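Local coordinates for protein GH127 beta-L-arabinofuranoside (Geobacillus stearothermophilus, PDB 4QK0) that probably hydrolyses beta-L-arabinofuranosidic linkages, as a glycoside hydrolase of family GH127 from a thermophilic bacillus, at residues Gly308-Ser313 with Ile338-Trp343; Ala332-Ser337 with Pro415-Leu420. All coordinates share one frame; numbering follows the deposited sequence.

Both interactions lie deep in the GH127 catalytic domain, their centres about 9 Å apart, and both use helix 334-350. Along the chain the four segments alternate: loop 308-313, then 332-337, which runs into the start of the shared helix, then 338-343, which continues the same helix directly, and finally 415-420 of helix 413-422. Interaction 1 sets the loop against the helix, whereas interaction 2 packs the first helical turn against helix 413-422. The two are joined directly, since G311 O probably accepts a hydrogen bond from A332 N at 2.9 Å, and F342 packs on R419. One buried helix thus ties together parts of the domain distant in sequence.

Interaction 1 of 2, residues Gly308-Ser313 with Ile338-Trp343; sequences GGVGSS and IALVFW
G308 and L340 mark the closest approach of the two backbones, with their CA atoms 8.0 Å apart. The 308-313 segment is an irregular loop that passes beside the helix without pairing with it, whereas 338-343 is regular helix, its turns closed by the bonds F342 N to I338 O and W343 N to A339 O. G308 takes a left-handed conformation (phi 84°, psi 5°), and its carbonyl faces the helix. L340 carries the contact from the helical side. Its CG stands anti to the backbone N (chi1 176°), extending the side chain toward the loop, where the branch CD2 reaches the carbonyl oxygen G308 O at 3.5 Å. That oxygen has its polar need met one turn earlier on the same helix, as it is hydrogen-bonded to S337 OG, so the methyl and the hydroxyl share one carbonyl. V310 adds a looser apolar touch: its CG1 lies 4.5 Å from L340 CD2, so a single methyl of the leucine serves both loop residues. The catalytic domain belongs to the six-hairpin clan, consistent with the (alpha/alpha)6 barrel known for GH127 enzymes, and here a loop from the connection between helices 286-302 and 334-350 lies against the latter. L340 also packs on V359 of helix 354-365, and helices 266-283 and 413-422 flank the same helix. Beyond V310 the loop leaves the helix, forming a classic beta bulge at S312 and S313 opposite S318, and S312 O receives a hydrogen bond from R394 of the second subunit, which brings this loop to the dimer contact.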
ATOM      1  N   GLY A 308     -19.543   2.625  -5.642  1.00 20.86           N
ATOM      2  CA  GLY A 308     -20.316   1.817  -4.725  1.00 20.41           C
ATOM      3  C   GLY A 308     -19.476   0.742  -4.059  1.00 20.57           C
ATOM      4  O   GLY A 308     -19.956  -0.014  -3.259  1.00 21.49           O
ATOM      5  N   GLY A 309     -18.172   0.740  -4.295  1.00 22.58           N
ATOM      6  CA  GLY A 309     -17.290  -0.167  -3.580  1.00 20.16           C
ATOM      7  C   GLY A 309     -17.120   0.203  -2.135  1.00 19.61           C
ATOM      8  O   GLY A 309     -17.138   1.375  -1.785  1.00 19.79           O
ATOM      9  N   VAL A 310     -16.899  -0.796  -1.298  1.00 19.95           N
ATOM     10  CA  VAL A 310     -16.572  -0.559   0.085  1.00 21.32           C
ATOM     11  C   VAL A 310     -15.503  -1.539   0.509  1.00 20.66           C
ATOM     12  O   VAL A 310     -15.463  -2.692   0.058  1.00 20.94           O
ATOM     13  CB  VAL A 310     -17.784  -0.719   1.026  1.00 25.78           C
ATOM     14  CG1 VAL A 310     -18.763   0.425   0.870  1.00 28.24           C
ATOM     15  CG2 VAL A 310     -18.531  -1.963   0.669  1.00 29.48           C
ATOM     16  N   GLY A 311     -14.615  -1.082   1.387  1.00 19.28           N
ATOM     17  CA  GLY A 311     -13.473  -1.881   1.813  1.00 21.34           C
ATOM     18  C   GLY A 311     -12.218  -1.274   1.198  1.00 20.72           C
ATOM     19  O   GLY A 311     -12.012  -1.374   0.007  1.00 21.80           O
ATOM     20  N   SER A 312     -11.410  -0.635   2.021  1.00 21.39           N
ATOM     21  CA  SER A 312     -10.258   0.126   1.547  1.00 24.14           C
ATOM     22  C   SER A 312      -8.923  -0.538   1.894  1.00 19.99           C
ATOM     23  O   SER A 312      -7.908   0.010   1.588  1.00 20.27           O
ATOM     24  CB  SER A 312     -10.300   1.533   2.169  1.00 23.14           C
ATOM     25  OG  SER A 312     -10.253   1.412   3.585  1.00 28.90           O
ATOM     26  N   SER A 313      -8.951  -1.662   2.579  1.00 18.17           N
ATOM     27  CA  SER A 313      -7.760  -2.354   3.000  1.00 20.58           C
ATOM     28  C   SER A 313      -7.847  -3.854   2.706  1.00 23.21           C
ATOM     29  O   SER A 313      -8.769  -4.518   3.154  1.00 20.22           O
ATOM     30  CB  SER A 313      -7.505  -2.141   4.487  1.00 21.83           C
ATOM     31  OG  SER A 313      -6.510  -3.030   5.021  1.00 22.78           O
ATOM     32  N   ILE A 338     -22.418  -6.116  -3.507  1.00 23.53           N
ATOM     33  CA  ILE A 338     -23.654  -6.842  -3.503  1.00 21.37           C
ATOM     34  C   ILE A 338     -24.307  -6.671  -2.144  1.00 24.68           C
ATOM     35  O   ILE A 338     -25.509  -6.413  -2.029  1.00 25.92           O
ATOM     36  CB  ILE A 338     -23.394  -8.323  -3.801  1.00 23.43           C
ATOM     37  CG1 ILE A 338     -22.883  -8.504  -5.231  1.00 24.32           C
ATOM     38  CG2 ILE A 338     -24.631  -9.155  -3.544  1.00 23.76           C
ATOM     39  CD1 ILE A 338     -22.395  -9.922  -5.499  1.00 25.05           C
ATOM     40  N   ALA A 339     -23.536  -6.840  -1.072  1.00 25.62           N
ATOM     41  CA  ALA A 339     -24.113  -6.709   0.282  1.00 25.10           C
ATOM     42  C   ALA A 339     -24.655  -5.290   0.519  1.00 25.15           C
ATOM     43  O   ALA A 339     -25.656  -5.103   1.207  1.00 24.29           O
ATOM     44  CB  ALA A 339     -23.082  -7.017   1.327  1.00 23.74           C
ATOM     45  N   LEU A 340     -24.018  -4.292  -0.080  1.00 24.65           N
ATOM     46  CA  LEU A 340     -24.529  -2.941   0.065  1.00 24.16           C
ATOM     47  C   LEU A 340     -25.904  -2.840  -0.589  1.00 25.30           C
ATOM     48  O   LEU A 340     -26.806  -2.197  -0.083  1.00 22.62           O
ATOM     49  CB  LEU A 340     -23.571  -1.958  -0.525  1.00 23.36           C
ATOM     50  CG  LEU A 340     -23.903  -0.476  -0.585  1.00 25.24           C
ATOM     51  CD1 LEU A 340     -24.209   0.075   0.804  1.00 26.75           C
ATOM     52  CD2 LEU A 340     -22.741   0.274  -1.209  1.00 25.04           C
ATOM     53  N   VAL A 341     -26.067  -3.479  -1.722  1.00 29.19           N
ATOM     54  CA  VAL A 341     -27.368  -3.470  -2.364  1.00 30.10           C
ATOM     55  C   VAL A 341     -28.447  -4.066  -1.421  1.00 27.98           C
ATOM     56  O   VAL A 341     -29.533  -3.492  -1.286  1.00 27.27           O
ATOM     57  CB  VAL A 341     -27.348  -4.240  -3.674  1.00 33.14           C
ATOM     58  CG1 VAL A 341     -28.772  -4.373  -4.248  1.00 31.72           C
ATOM     59  CG2 VAL A 341     -26.445  -3.526  -4.684  1.00 30.06           C
ATOM     60  N   PHE A 342     -28.149  -5.196  -0.802  1.00 25.06           N
ATOM     61  CA  PHE A 342     -29.090  -5.824   0.134  1.00 27.78           C
ATOM     62  C   PHE A 342     -29.444  -4.838   1.256  1.00 26.78           C
ATOM     63  O   PHE A 342     -30.605  -4.730   1.640  1.00 26.63           O
ATOM     64  CB  PHE A 342     -28.566  -7.101   0.786  1.00 28.24           C
ATOM     65  CG  PHE A 342     -28.191  -8.212  -0.170  1.00 29.43           C
ATOM     66  CD1 PHE A 342     -28.830  -8.378  -1.392  1.00 29.11           C
ATOM     67  CD2 PHE A 342     -27.194  -9.113   0.178  1.00 32.70           C
ATOM     68  CE1 PHE A 342     -28.474  -9.426  -2.250  1.00 32.22           C
ATOM     69  CE2 PHE A 342     -26.838 -10.181  -0.678  1.00 33.05           C
ATOM     70  CZ  PHE A 342     -27.492 -10.336  -1.891  1.00 30.84           C
ATOM     71  N   TRP A 343     -28.441  -4.170   1.793  1.00 23.79           N
ATOM     72  CA  TRP A 343     -28.644  -3.231   2.874  1.00 24.43           C
ATOM     73  C   TRP A 343     -29.584  -2.123   2.443  1.00 26.92           C
ATOM     74  O   TRP A 343     -30.536  -1.817   3.165  1.00 26.92           O
ATOM     75  CB  TRP A 343     -27.337  -2.636   3.289  1.00 24.65           C
ATOM     76  CG  TRP A 343     -27.410  -1.780   4.479  1.00 28.13           C
ATOM     77  CD1 TRP A 343     -28.381  -1.781   5.443  1.00 29.28           C
ATOM     78  CD2 TRP A 343     -26.429  -0.831   4.911  1.00 26.94           C
ATOM     79  NE1 TRP A 343     -28.059  -0.893   6.426  1.00 28.25           N
ATOM     80  CE2 TRP A 343     -26.866  -0.305   6.143  1.00 26.40           C
ATOM     81  CE3 TRP A 343     -25.204  -0.406   4.395  1.00 26.15           C
ATOM     82  CZ2 TRP A 343     -26.135   0.680   6.860  1.00 27.44           C
ATOM     83  CZ3 TRP A 343     -24.475   0.567   5.100  1.00 27.00           C
ATOM     84  CH2 TRP A 343     -24.934   1.090   6.323  1.00 24.39           C
TER

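Interaction 2 of 2, residues Ala332-Ser337 with Pro415-Leu420; sequences AETCAS and PNLARL
T334 and C335, on the first turn of helix 334-350, meet L417 and N416 of helix 413-422, and the backbones come closest at C335 and N416, whose CA atoms are 6.7 Å apart. The T334 side chain starts toward the other helix at CB and then divides. Its CG2 lies anti to the backbone N, and this branch does the touching: the methyl sits 4.0 Å from L417 CG and 4.2 Å from L417 CD1. The two side chains cross at about a right angle, so the threonine methyl meets the forked end of the leucine near its branch point. The other branch, OG1, lies beside the backbone N (chi1 -58°) and has its polar partners elsewhere, with hydrogen bonds to F380 O and N383 OD1. T334 is therefore split between an apolar interhelical contact and a polar link to the 380-383 loop. On the next residue, C335 SG rests against N416, 3.7 Å from its CG and 3.8 Å from its CB, as van der Waals packing. C335 also touches C412; the two form a disulfide in another crystal structure of this protein, but not in this one. Just before the turn, E333 occupies the N-cap position, and its carbonyl E333 O accepts hydrogen bonds from both A336 N and S337 N, closing the start of the helix. The contact is thus a buried helix-helix junction inside the catalytic domain. Helix 266-283 covers C335 and A336 through V267, I338 continues the packing of helix 334-350 on N416 and L417, R419 is salt-bridged to E84 of helix 76-92, and A418 turns to V30 and I35 of helix 22-42.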
ATOM      1  N   ALA A 332     -12.648  -3.194  -2.167  1.00 22.41           N
ATOM      2  CA  ALA A 332     -13.933  -3.051  -2.912  1.00 19.42           C
ATOM      3  C   ALA A 332     -14.408  -4.383  -3.516  1.00 19.39           C
ATOM      4  O   ALA A 332     -14.663  -4.504  -4.701  1.00 19.91           O
ATOM      5  CB  ALA A 332     -13.822  -2.004  -3.962  1.00 19.78           C
ATOM      6  N   GLU A 333     -14.431  -5.380  -2.664  1.00 19.32           N
ATOM      7  CA  GLU A 333     -14.820  -6.749  -3.014  1.00 26.13           C
ATOM      8  C   GLU A 333     -16.217  -6.766  -3.641  1.00 26.58           C
ATOM      9  O   GLU A 333     -17.125  -6.027  -3.218  1.00 22.15           O
ATOM     10  CB  GLU A 333     -14.827  -7.554  -1.742  1.00 32.14           C
ATOM     11  CG  GLU A 333     -15.008  -9.017  -1.862  1.00 36.98           C
ATOM     12  CD  GLU A 333     -15.007  -9.736  -0.499  1.00 35.75           C
ATOM     13  OE1 GLU A 333     -15.448 -10.873  -0.544  1.00 48.45           O
ATOM     14  OE2 GLU A 333     -14.555  -9.251   0.575  1.00 31.78           O
ATOM     15  N   THR A 334     -16.352  -7.562  -4.684  1.00 24.93           N
ATOM     16  CA  THR A 334     -17.603  -7.734  -5.376  1.00 24.88           C
ATOM     17  C   THR A 334     -18.729  -8.045  -4.374  1.00 21.61           C
ATOM     18  O   THR A 334     -19.748  -7.387  -4.403  1.00 19.58           O
ATOM     19  CB  THR A 334     -17.479  -8.858  -6.453  1.00 25.99           C
ATOM     20  OG1 THR A 334     -16.428  -8.532  -7.380  1.00 22.66           O
ATOM     21  CG2 THR A 334     -18.762  -8.982  -7.226  1.00 26.42           C
ATOM     22  N   CYS A 335     -18.489  -8.994  -3.483  1.00 22.93           N
ATOM     23  CA  CYS A 335     -19.463  -9.402  -2.499  1.00 29.06           C
ATOM     24  C   CYS A 335     -19.892  -8.260  -1.553  1.00 29.93           C
ATOM     25  O   CYS A 335     -21.022  -8.236  -1.090  1.00 28.61           O
ATOM     26  CB  CYS A 335     -18.951 -10.584  -1.692  1.00 32.76           C
ATOM     27  SG  CYS A 335     -19.076 -12.092  -2.629  1.00 36.25           S
ATOM     28  N   ALA A 336     -19.010  -7.293  -1.309  1.00 25.87           N
ATOM     29  CA  ALA A 336     -19.347  -6.207  -0.402  1.00 24.94           C
ATOM     30  C   ALA A 336     -20.287  -5.254  -1.090  1.00 23.89           C
ATOM     31  O   ALA A 336     -21.131  -4.664  -0.438  1.00 25.81           O
ATOM     32  CB  ALA A 336     -18.111  -5.463   0.058  1.00 23.73           C
ATOM     33  N   SER A 337     -20.107  -5.064  -2.392  1.00 25.00           N
ATOM     34  CA  SER A 337     -20.963  -4.169  -3.131  1.00 25.37           C
ATOM     35  C   SER A 337     -22.369  -4.795  -3.314  1.00 26.56           C
ATOM     36  O   SER A 337     -23.376  -4.091  -3.214  1.00 24.32           O
ATOM     37  CB  SER A 337     -20.353  -3.799  -4.465  1.00 28.56           C
ATOM     38  OG  SER A 337     -19.416  -2.764  -4.268  1.00 30.44           O
ATOM     39  N   PRO A 415     -21.463 -17.288  -7.821  1.00117.82           N
ATOM     40  CA  PRO A 415     -22.854 -17.591  -7.395  1.00109.31           C
ATOM     41  C   PRO A 415     -23.458 -16.438  -6.588  1.00 89.47           C
ATOM     42  O   PRO A 415     -24.720 -16.323  -6.490  1.00 72.06           O
ATOM     43  CB  PRO A 415     -22.710 -18.862  -6.528  1.00118.21           C
ATOM     44  CG  PRO A 415     -21.313 -18.824  -6.003  1.00121.37           C
ATOM     45  CD  PRO A 415     -20.483 -18.076  -7.034  1.00127.05           C
ATOM     46  N   ASN A 416     -22.554 -15.599  -6.042  1.00 65.10           N
ATOM     47  CA  ASN A 416     -22.950 -14.369  -5.430  1.00 46.63           C
ATOM     48  C   ASN A 416     -23.473 -13.398  -6.465  1.00 36.68           C
ATOM     49  O   ASN A 416     -24.609 -12.957  -6.305  1.00 37.19           O
ATOM     50  CB  ASN A 416     -21.897 -13.793  -4.498  1.00 50.45           C
ATOM     51  CG  ASN A 416     -22.359 -13.764  -3.027  1.00 57.89           C
ATOM     52  OD1 ASN A 416     -21.894 -14.572  -2.230  1.00 66.90           O
ATOM     53  ND2 ASN A 416     -23.284 -12.848  -2.674  1.00 48.84           N
ATOM     54  N   LEU A 417     -22.739 -13.040  -7.518  1.00 31.50           N
ATOM     55  CA  LEU A 417     -23.327 -12.112  -8.512  1.00 30.99           C
ATOM     56  C   LEU A 417     -24.551 -12.677  -9.188  1.00 27.35           C
ATOM     57  O   LEU A 417     -25.482 -11.969  -9.455  1.00 29.71           O
ATOM     58  CB  LEU A 417     -22.388 -11.726  -9.614  1.00 33.96           C
ATOM     59  CG  LEU A 417     -21.700 -10.372  -9.507  1.00 38.83           C
ATOM     60  CD1 LEU A 417     -20.704 -10.287 -10.659  1.00 41.48           C
ATOM     61  CD2 LEU A 417     -22.649  -9.181  -9.554  1.00 38.35           C
ATOM     62  N   ALA A 418     -24.528 -13.949  -9.473  1.00 27.90           N
ATOM     63  CA  ALA A 418     -25.681 -14.606 -10.072  1.00 27.78           C
ATOM     64  C   ALA A 418     -26.957 -14.377  -9.262  1.00 27.46           C
ATOM     65  O   ALA A 418     -27.991 -14.102  -9.850  1.00 29.02           O
ATOM     66  CB  ALA A 418     -25.441 -16.094 -10.186  1.00 26.94           C
ATOM     67  N   ARG A 419     -26.906 -14.553  -7.935  1.00 26.86           N
ATOM     68  CA  ARG A 419     -28.143 -14.447  -7.149  1.00 28.20           C
ATOM     69  C   ARG A 419     -28.670 -13.042  -7.149  1.00 27.42           C
ATOM     70  O   ARG A 419     -29.880 -12.866  -7.212  1.00 31.02           O
ATOM     71  CB  ARG A 419     -28.024 -15.012  -5.748  1.00 26.70           C
ATOM     72  CG  ARG A 419     -27.129 -14.266  -4.795  1.00 29.98           C
ATOM     73  CD  ARG A 419     -27.116 -14.999  -3.462  1.00 32.92           C
ATOM     74  NE  ARG A 419     -26.294 -14.311  -2.491  1.00 31.67           N
ATOM     75  CZ  ARG A 419     -26.594 -14.141  -1.213  1.00 34.04           C
ATOM     76  NH1 ARG A 419     -27.744 -14.588  -0.701  1.00 33.68           N
ATOM     77  NH2 ARG A 419     -25.734 -13.493  -0.429  1.00 34.58           N
ATOM     78  N   LEU A 420     -27.797 -12.041  -7.180  1.00 25.45           N
ATOM     79  CA  LEU A 420     -28.279 -10.674  -7.310  1.00 25.19           C
ATOM     80  C   LEU A 420     -28.886 -10.347  -8.687  1.00 28.34           C
ATOM     81  O   LEU A 420     -30.011  -9.781  -8.812  1.00 30.18           O
ATOM     82  CB  LEU A 420     -27.163  -9.683  -7.019  1.00 24.64           C
ATOM     83  CG  LEU A 420     -27.540  -8.219  -7.230  1.00 25.01           C
ATOM     84  CD1 LEU A 420     -28.670  -7.835  -6.287  1.00 27.30           C
ATOM     85  CD2 LEU A 420     -26.358  -7.320  -6.960  1.00 27.49           C
TER